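Local coordinates for trigger factor (Thermotoga maritima, PDB 2NSC), which probably acts as a ribosome-associated chaperone that keeps newly made proteins open and as a peptidyl-prolyl cis-trans isomerase, at residues E23-E28 with T66-L70. Numbering follows the deposited sequence.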
loop_
_atom_site.group_PDB
_atom_site.type_symbol
_atom_site.label_atom_id
_atom_site.label_comp_id
_atom_site.label_asym_id
_atom_site.label_seq_id
_atom_site.Cartn_x
_atom_site.Cartn_y
_atom_site.Cartn_z
ATOM N N GLU A 23 -5.144 7.680 -1.521
ATOM C CA GLU A 23 -3.724 7.546 -1.240
ATOM C C GLU A 23 -3.188 6.255 -1.819
ATOM O O GLU A 23 -2.075 6.217 -2.343
ATOM C CB GLU A 23 -3.499 7.563 0.268
ATOM C CG GLU A 23 -3.745 8.928 0.869
ATOM C CD GLU A 23 -3.914 8.884 2.363
ATOM O OE1 GLU A 23 -4.507 7.907 2.877
ATOM O OE2 GLU A 23 -3.443 9.835 3.027
ATOM N N ILE A 24 -3.996 5.206 -1.723
ATOM C CA ILE A 24 -3.654 3.896 -2.254
ATOM C C ILE A 24 -3.513 3.973 -3.781
ATOM O O ILE A 24 -2.516 3.525 -4.337
ATOM C CB ILE A 24 -4.696 2.844 -1.826
ATOM C CG1 ILE A 24 -4.649 2.669 -0.307
ATOM C CG2 ILE A 24 -4.456 1.495 -2.538
ATOM C CD1 ILE A 24 -5.634 1.634 0.221
ATOM N N ALA A 25 -4.492 4.583 -4.438
ATOM C CA ALA A 25 -4.425 4.772 -5.877
ATOM C C ALA A 25 -3.194 5.601 -6.292
ATOM O O ALA A 25 -2.474 5.209 -7.225
ATOM C CB ALA A 25 -5.723 5.387 -6.402
ATOM N N GLN A 26 -2.944 6.711 -5.588
ATOM C CA GLN A 26 -1.731 7.526 -5.802
ATOM C C GLN A 26 -0.432 6.706 -5.641
ATOM O O GLN A 26 0.479 6.812 -6.464
ATOM C CB GLN A 26 -1.726 8.768 -4.910
ATOM C CG GLN A 26 -2.685 9.883 -5.409
ATOM C CD GLN A 26 -2.795 11.075 -4.446
ATOM O OE1 GLN A 26 -3.337 10.954 -3.342
ATOM N NE2 GLN A 26 -2.290 12.231 -4.870
ATOM N N ALA A 27 -0.380 5.862 -4.616
ATOM C CA ALA A 27 0.778 5.000 -4.363
ATOM C C ALA A 27 0.941 3.932 -5.453
ATOM O O ALA A 27 2.062 3.685 -5.906
ATOM C CB ALA A 27 0.668 4.353 -2.994
ATOM N N GLU A 28 -0.167 3.307 -5.866
ATOM C CA GLU A 28 -0.159 2.375 -6.995
ATOM C C GLU A 28 0.425 3.035 -8.244
ATOM O O GLU A 28 1.229 2.429 -8.928
ATOM C CB GLU A 28 -1.566 1.848 -7.285
ATOM C CG GLU A 28 -2.124 0.933 -6.193
ATOM C CD GLU A 28 -3.496 0.354 -6.540
ATOM O OE1 GLU A 28 -4.517 0.959 -6.189
ATOM O OE2 GLU A 28 -3.568 -0.713 -7.153
ATOM N N THR A 66 3.422 -0.949 -3.689
ATOM C CA THR A 66 2.381 -0.021 -3.246
ATOM C C THR A 66 2.595 0.400 -1.795
ATOM O O THR A 66 2.532 1.587 -1.477
ATOM C CB THR A 66 0.956 -0.569 -3.473
ATOM O OG1 THR A 66 0.790 -0.874 -4.866
ATOM C CG2 THR A 66 -0.087 0.473 -3.092
ATOM N N LEU A 67 2.888 -0.557 -0.923
ATOM C CA LEU A 67 3.115 -0.243 0.469
ATOM C C LEU A 67 4.386 0.575 0.659
ATOM O O LEU A 67 4.412 1.458 1.514
ATOM C CB LEU A 67 3.155 -1.521 1.302
ATOM C CG LEU A 67 1.796 -2.125 1.610
ATOM C CD1 LEU A 67 1.959 -3.615 1.927
ATOM C CD2 LEU A 67 1.102 -1.366 2.751
ATOM N N ASP A 68 5.432 0.300 -0.130
ATOM C CA ASP A 68 6.679 1.106 -0.080
ATOM C C ASP A 68 6.368 2.586 -0.260
ATOM O O ASP A 68 6.843 3.421 0.490
ATOM C CB ASP A 68 7.664 0.712 -1.185
ATOM C CG ASP A 68 8.409 -0.580 -0.887
ATOM O OD1 ASP A 68 8.474 -0.989 0.295
ATOM O OD2 ASP A 68 8.934 -1.194 -1.843
ATOM N N PHE A 69 5.578 2.903 -1.284
ATOM C CA PHE A 69 5.239 4.288 -1.547
ATOM C C PHE A 69 4.266 4.887 -0.525
ATOM O O PHE A 69 4.320 6.088 -0.252
ATOM C CB PHE A 69 4.787 4.481 -2.998
ATOM C CG PHE A 69 5.931 4.445 -3.980
ATOM C CD1 PHE A 69 6.805 5.531 -4.080
ATOM C CD2 PHE A 69 6.167 3.305 -4.760
ATOM C CE1 PHE A 69 7.885 5.490 -4.972
ATOM C CE2 PHE A 69 7.229 3.250 -5.638
ATOM C CZ PHE A 69 8.099 4.332 -5.749
ATOM N N LEU A 70 3.394 4.068 0.055
ATOM C CA LEU A 70 2.555 4.571 1.133
ATOM C C LEU A 70 3.428 4.971 2.323
ATOM O O LEU A 70 3.197 6.007 2.932
ATOM C CB LEU A 70 1.487 3.563 1.553
ATOM C CG LEU A 70 0.278 3.363 0.635
ATOM C CD1 LEU A 70 -0.522 2.217 1.200
ATOM C CD2 LEU A 70 -0.596 4.635 0.514
#
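I24 O accepts a backbone hydrogen bond from E28 N at 2.8 Å, and the methyl CG2 of T66 lies 4.1 Å from I24 O, a loose van der Waals approach. The contact joins helix 21-36 to helix 62-71 in the N-terminal domain, the part of trigger factor that probably binds the ribosome. The local axes approach to 8.4 Å and cross at 113°. A27 is buried at the centre, with CB directed at the other helix. Its methyl lies 3.7 Å from T66 O, a carbonyl already bonded to L70 N. It also meets L70 CD2 at 3.7 Å. L70 CD2 also lies 3.6 Å from E23 O, on the backbone of helix 21-36. I24 CG1 makes a looser contact with L70 CD1. F69 touches A27 through CB, at 4.1 Å from A27 CB, while its ring leads away. T66 carries two jobs. Its OG1 lies beside its own backbone N (chi1 -57°) and donates to F62 O one turn earlier. The same torsion sets CG2 anti to the backbone N, where it touches both A27 CB and E28 CG, the latter 3.7 Å away. E28 offers only its aliphatic part here; its carboxylate pairs with K55. E23 likewise turns its carboxylate to G20 N. With a glycine in place of T66, A27 CB and E28 CG would probably border a gap, and F62 O would lose its hydroxyl partner. The helices thus meet through methyls and backbone carbonyls, so their union rests on close fit, while T66 OG1 and the E23 and E28 carboxylates bond outside it.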